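PDB 3RIQ: tailspike protein from Siphovirus 9NA, which probably recognises the lipopolysaccharide of Salmonella as the phage's receptor-binding tailspike and cleaves its O-antigen as an endorhamnosidase. Local coordinates for residues L455-D460 against V473-I478; F11-K16 against A29-L34. One frame throughout, in Å; residues are numbered along the deposited sequence. Where two conformers were deposited one is given.

Contact 1. Residues L455-D460 against V473-I478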
loop_
_atom_site.group_PDB
_atom_site.type_symbol
_atom_site.label_atom_id
_atom_site.label_comp_id
_atom_site.label_asym_id
_atom_site.label_seq_id
_atom_site.Cartn_x
_atom_site.Cartn_y
_atom_site.Cartn_z
ATOM N N LEU A 455 -36.488 -1.097 9.695
ATOM C CA LEU A 455 -36.875 -2.187 8.787
ATOM C C LEU A 455 -35.985 -3.380 9.056
ATOM O O LEU A 455 -34.765 -3.208 9.154
ATOM C CB LEU A 455 -36.721 -1.734 7.326
ATOM C CG LEU A 455 -37.083 -2.692 6.177
ATOM C CD1 LEU A 455 -37.408 -1.881 4.919
ATOM C CD2 LEU A 455 -35.972 -3.732 5.890
ATOM N N VAL A 456 -36.569 -4.570 9.184
ATOM C CA VAL A 456 -35.790 -5.806 9.209
ATOM C C VAL A 456 -36.400 -6.813 8.244
ATOM O O VAL A 456 -37.610 -7.119 8.327
ATOM C CB VAL A 456 -35.755 -6.444 10.622
ATOM C CG1 VAL A 456 -34.939 -7.719 10.572
ATOM C CG2 VAL A 456 -35.195 -5.458 11.669
ATOM N N LEU A 457 -35.593 -7.276 7.292
ATOM C CA LEU A 457 -35.948 -8.344 6.358
ATOM C C LEU A 457 -35.155 -9.603 6.757
ATOM O O LEU A 457 -33.932 -9.551 6.817
ATOM C CB LEU A 457 -35.566 -7.924 4.932
ATOM C CG LEU A 457 -35.774 -8.921 3.774
ATOM C CD1 LEU A 457 -37.289 -9.149 3.498
ATOM C CD2 LEU A 457 -35.035 -8.471 2.506
ATOM N N THR A 458 -35.842 -10.710 7.021
ATOM C CA THR A 458 -35.198 -11.905 7.576
ATOM C C THR A 458 -35.353 -13.094 6.633
ATOM O O THR A 458 -36.458 -13.337 6.104
ATOM C CB THR A 458 -35.848 -12.286 8.933
ATOM O OG1 THR A 458 -35.806 -11.153 9.818
ATOM C CG2 THR A 458 -35.133 -13.476 9.571
ATOM N N ALA A 459 -34.256 -13.811 6.423
ATOM C CA ALA A 459 -34.246 -15.117 5.754
ATOM C C ALA A 459 -34.005 -16.129 6.853
ATOM O O ALA A 459 -32.935 -16.106 7.468
ATOM C CB ALA A 459 -33.086 -15.170 4.783
ATOM N N ASP A 460 -34.972 -17.015 7.113
ATOM C CA ASP A 460 -34.824 -17.943 8.234
ATOM C C ASP A 460 -34.873 -19.370 7.720
ATOM O O ASP A 460 -35.948 -19.848 7.327
ATOM C CB ASP A 460 -35.939 -17.675 9.264
ATOM C CG ASP A 460 -35.832 -18.555 10.506
ATOM O OD1 ASP A 460 -36.319 -18.108 11.570
ATOM O OD2 ASP A 460 -35.277 -19.675 10.434
ATOM N N VAL A 473 -39.600 -16.358 5.038
ATOM C CA VAL A 473 -39.160 -14.973 4.780
ATOM C C VAL A 473 -40.036 -14.035 5.619
ATOM O O VAL A 473 -41.256 -14.250 5.723
ATOM C CB VAL A 473 -39.278 -14.699 3.277
ATOM C CG1 VAL A 473 -39.186 -13.173 2.926
ATOM C CG2 VAL A 473 -38.212 -15.515 2.527
ATOM N N LYS A 474 -39.448 -13.010 6.212
ATOM C CA LYS A 474 -40.171 -12.100 7.089
ATOM C C LYS A 474 -39.768 -10.677 6.779
ATOM O O LYS A 474 -38.601 -10.425 6.395
ATOM C CB LYS A 474 -39.867 -12.372 8.567
ATOM C CG LYS A 474 -39.981 -13.814 8.976
ATOM C CD LYS A 474 -39.383 -14.007 10.361
ATOM C CE LYS A 474 -39.442 -15.464 10.742
ATOM N NZ LYS A 474 -38.836 -15.762 12.080
ATOM N N LEU A 475 -40.686 -9.736 6.983
ATOM C CA LEU A 475 -40.387 -8.311 6.815
ATOM C C LEU A 475 -41.236 -7.530 7.802
ATOM O O LEU A 475 -42.459 -7.755 7.869
ATOM C CB LEU A 475 -40.680 -7.852 5.375
ATOM C CG LEU A 475 -40.505 -6.359 5.040
ATOM C CD1 LEU A 475 -39.048 -5.892 5.277
ATOM C CD2 LEU A 475 -40.970 -6.026 3.586
ATOM N N SER A 476 -40.619 -6.645 8.595
ATOM C CA SER A 476 -41.376 -5.949 9.652
ATOM C C SER A 476 -40.928 -4.504 9.847
ATOM O O SER A 476 -39.755 -4.155 9.589
ATOM C CB SER A 476 -41.283 -6.701 11.008
ATOM O OG SER A 476 -39.922 -6.664 11.482
ATOM N N ALA A 477 -41.883 -3.684 10.262
ATOM C CA ALA A 477 -41.652 -2.310 10.709
ATOM C C ALA A 477 -41.496 -2.288 12.239
ATOM O O ALA A 477 -41.337 -3.339 12.865
ATOM C CB ALA A 477 -42.833 -1.397 10.277
ATOM N N ILE A 478 -41.523 -1.093 12.823
ATOM C CA ILE A 478 -41.386 -0.946 14.272
ATOM C C ILE A 478 -42.415 0.100 14.746
ATOM O O ILE A 478 -42.774 1.022 14.003
ATOM C CB ILE A 478 -39.897 -0.562 14.666
ATOM C CG1 ILE A 478 -39.623 -0.808 16.170
ATOM C CG2 ILE A 478 -39.537 0.873 14.216
ATOM C CD1 ILE A 478 -38.110 -0.796 16.569
HETATM O O HOH W 1 -36.266 -15.553 12.212
#
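V456 pairs with S476 and T458 with K474 in an antiparallel beta hairpin, strands 455-461 and 470-479 of an antiparallel sheet that has five strands within this chain; the two segment axes run at 166° to each other. Each of these two pairs is joined by two backbone bonds, the shortest from T458 N to K474 O at 2.8 Å and nearly straight, with an N-H...O angle of 169°. Between them the non-hydrogen-bonded pair L457 and L475 brings its CA atoms to 4.5 Å.

The tight part is the face of L457 and L475, with L455 beside them, all buried. L475 CD1, placed by a chi2 of 60°, sits over the partner strand between two leucines, 3.8 Å from L455 CD2 and 4.0 Å from L457 CB. The same methyl also lies against V456 O. L457 sends CD1 back across, 3.4 Å from K474 O, an oxygen that already accepts T458 N and meets the CA-H of L457. Other chains close this face: L475 packs on V473 of the second subunit and L457 on L455 of the third, which places this face of the hairpin at the interface between the three subunits.

The opposite face is more open, with V456, T458 and K474 only partly buried, although S476 OG is bonded to R483. K474 is extended beyond CG; its CB rests against T458 CB and its amine ends beside D460 OD1. Here the direct grip is slack: the salt bridge from K474 NZ to D460 OD1 is long and weak at 3.5 Å, and D460 OD2 has its own partner in Q462 NE2. A water bridges the two charges more closely, donating to D460 OD1 and accepting from K474 NZ, each at 2.6 Å.

Contact 2. Residues F11-K16 against A29-L34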
loop_
_atom_site.group_PDB
_atom_site.type_symbol
_atom_site.label_atom_id
_atom_site.label_comp_id
_atom_site.label_asym_id
_atom_site.label_seq_id
_atom_site.Cartn_x
_atom_site.Cartn_y
_atom_site.Cartn_z
ATOM N N PHE A 11 48.190 11.451 -4.983
ATOM C CA PHE A 11 47.605 10.616 -3.909
ATOM C C PHE A 11 46.494 11.337 -3.147
ATOM O O PHE A 11 46.489 12.582 -3.006
ATOM C CB PHE A 11 48.668 10.213 -2.898
ATOM C CG PHE A 11 49.778 9.373 -3.479
ATOM C CD1 PHE A 11 49.493 8.267 -4.289
ATOM C CD2 PHE A 11 51.113 9.662 -3.183
ATOM C CE1 PHE A 11 50.567 7.473 -4.797
ATOM C CE2 PHE A 11 52.147 8.911 -3.709
ATOM C CZ PHE A 11 51.871 7.801 -4.520
ATOM N N LYS A 12 45.513 10.554 -2.720
ATOM C CA LYS A 12 44.382 11.065 -1.951
ATOM C C LYS A 12 44.805 11.544 -0.552
ATOM O O LYS A 12 45.503 10.830 0.151
ATOM C CB LYS A 12 43.400 9.885 -1.793
ATOM C CG LYS A 12 42.178 10.141 -0.960
ATOM C CD LYS A 12 41.155 10.904 -1.711
ATOM C CE LYS A 12 39.768 10.832 -0.992
ATOM N NZ LYS A 12 38.831 11.759 -1.634
ATOM N N TYR A 13 44.377 12.739 -0.149
ATOM C CA TYR A 13 44.639 13.239 1.202
ATOM C C TYR A 13 43.730 12.614 2.234
ATOM O O TYR A 13 42.487 12.681 2.122
ATOM C CB TYR A 13 44.477 14.755 1.247
ATOM C CG TYR A 13 45.661 15.542 0.650
ATOM C CD1 TYR A 13 46.132 15.317 -0.660
ATOM C CD2 TYR A 13 46.316 16.474 1.417
ATOM C CE1 TYR A 13 47.237 16.039 -1.182
ATOM C CE2 TYR A 13 47.401 17.182 0.935
ATOM C CZ TYR A 13 47.858 16.983 -0.355
ATOM O OH TYR A 13 48.916 17.752 -0.754
ATOM N N SER A 14 44.356 12.006 3.245
ATOM C CA SER A 14 43.634 11.483 4.396
ATOM C C SER A 14 44.541 11.588 5.602
ATOM O O SER A 14 45.758 11.332 5.498
ATOM C CB SER A 14 43.212 10.023 4.150
ATOM O OG SER A 14 42.475 9.545 5.261
ATOM N N VAL A 15 43.960 11.988 6.724
ATOM C CA VAL A 15 44.652 11.887 8.000
ATOM C C VAL A 15 43.937 10.858 8.845
ATOM O O VAL A 15 42.737 10.606 8.635
ATOM C CB VAL A 15 44.679 13.232 8.770
ATOM C CG1 VAL A 15 45.489 14.298 7.985
ATOM C CG2 VAL A 15 43.279 13.687 9.121
ATOM N N LYS A 16 44.641 10.264 9.800
ATOM C CA LYS A 16 44.023 9.231 10.636
ATOM C C LYS A 16 44.163 9.559 12.097
ATOM O O LYS A 16 45.218 10.050 12.544
ATOM C CB LYS A 16 44.570 7.828 10.314
ATOM C CG LYS A 16 46.048 7.714 10.639
ATOM C CD LYS A 16 46.670 6.417 10.116
ATOM C CE LYS A 16 47.297 6.621 8.778
ATOM N NZ LYS A 16 48.522 7.482 8.794
ATOM N N ALA A 29 44.376 18.912 11.102
ATOM C CA ALA A 29 45.295 18.421 10.073
ATOM C C ALA A 29 44.552 18.033 8.784
ATOM O O ALA A 29 45.142 18.054 7.714
ATOM C CB ALA A 29 46.046 17.218 10.602
ATOM N N ALA A 30 43.271 17.668 8.900
ATOM C CA ALA A 30 42.512 17.129 7.763
ATOM C C ALA A 30 42.331 18.112 6.627
ATOM O O ALA A 30 42.205 19.314 6.839
ATOM C CB ALA A 30 41.125 16.620 8.266
ATOM N N VAL A 31 42.349 17.590 5.405
ATOM C CA VAL A 31 42.110 18.371 4.183
ATOM C C VAL A 31 40.921 17.838 3.384
ATOM O O VAL A 31 40.043 18.594 2.934
ATOM C CB VAL A 31 43.379 18.367 3.276
ATOM C CG1 VAL A 31 43.115 19.095 1.980
ATOM C CG2 VAL A 31 44.566 19.021 4.053
ATOM N N ASP A 32 40.906 16.530 3.197
ATOM C CA ASP A 32 39.892 15.859 2.349
ATOM C C ASP A 32 39.214 14.784 3.213
ATOM O O ASP A 32 38.047 14.906 3.560
ATOM C CB ASP A 32 40.622 15.260 1.158
ATOM C CG ASP A 32 39.722 14.462 0.208
ATOM O OD1 ASP A 32 38.522 14.253 0.499
ATOM O OD2 ASP A 32 40.255 13.982 -0.822
ATOM N N SER A 33 39.962 13.737 3.557
ATOM C CA SER A 33 39.414 12.657 4.372
ATOM C C SER A 33 40.014 12.579 5.775
ATOM O O SER A 33 41.152 12.986 5.999
ATOM C CB SER A 33 39.573 11.352 3.613
ATOM O OG SER A 33 38.844 11.447 2.403
ATOM N N LEU A 34 39.219 12.060 6.711
ATOM C CA LEU A 34 39.586 11.898 8.112
ATOM C C LEU A 34 39.172 10.486 8.480
ATOM O O LEU A 34 37.977 10.172 8.450
ATOM C CB LEU A 34 38.896 12.973 8.985
ATOM C CG LEU A 34 38.874 12.709 10.501
ATOM C CD1 LEU A 34 40.260 12.462 11.085
ATOM C CD2 LEU A 34 38.157 13.883 11.169
HETATM O O HOH W 2 42.701 14.515 -1.817
#
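S14 and V15 run parallel to S33 and L34, and S33 joins the strands through both its backbone N and its O: S33 N gives a bond to Y13 O and S33 O takes one from V15 N, both 3.1 Å long. The V15 bond is nearly straight at N-H (162°).

V15 carries the apolar part. Its CG2, lodged between the backbone N and the carbonyl carbon, touches A30 CB at 3.7 Å and L34 CD1 at 3.8 Å, while CG1 leans on A29 at the end of helix 23-29. Y13 meets V31 obliquely, through ring atom CD2 against V31 CB, and the ring has an edge-to-face partner in F11 of the third subunit.

The polar end is gathered round D32. K12 bends at chi2 (78°), which brings CD to 3.3 Å from D32 OD2, and its chain crosses that of D32 at about a right angle. NZ makes a salt bridge of 2.8 Å with D32 OD2, arriving on the syn side and 21° out of the carboxylate plane. A water links the same OD2 to Y13 N, and OD1 pairs with K60 of the second subunit, so amines of two chains contact this buried carboxylate, which probably helps keep it ionised.

A backbone bond between V15 and L35 continues this pair, while D32 with T56 and L34 with T56 and E58 link strand 33-36 to 56-59. Such parallel strands, paired between successive turns, are characteristic of the right-handed beta-helix of this tailspike family.

Overall arrangement
From the N terminus, contact 2 comes first: the chain leaves strand 14-16, passes through helix 23-29 and closes a 16-residue connection on strand 33-36, at the start of the parallel stacking. The long run of parallel pairs follows, ending with 402-409 against 421-427. Only after it does contact 1 open, where strands 455-461 and 470-479 close an eight-residue connection as an antiparallel hairpin. The contacts are thus in series; neither nests in nor crosses the other. Their centres lie 84 Å apart, on opposite sides of the chain's centre, and both touch the second and third subunits, so trimer packing reaches both regions.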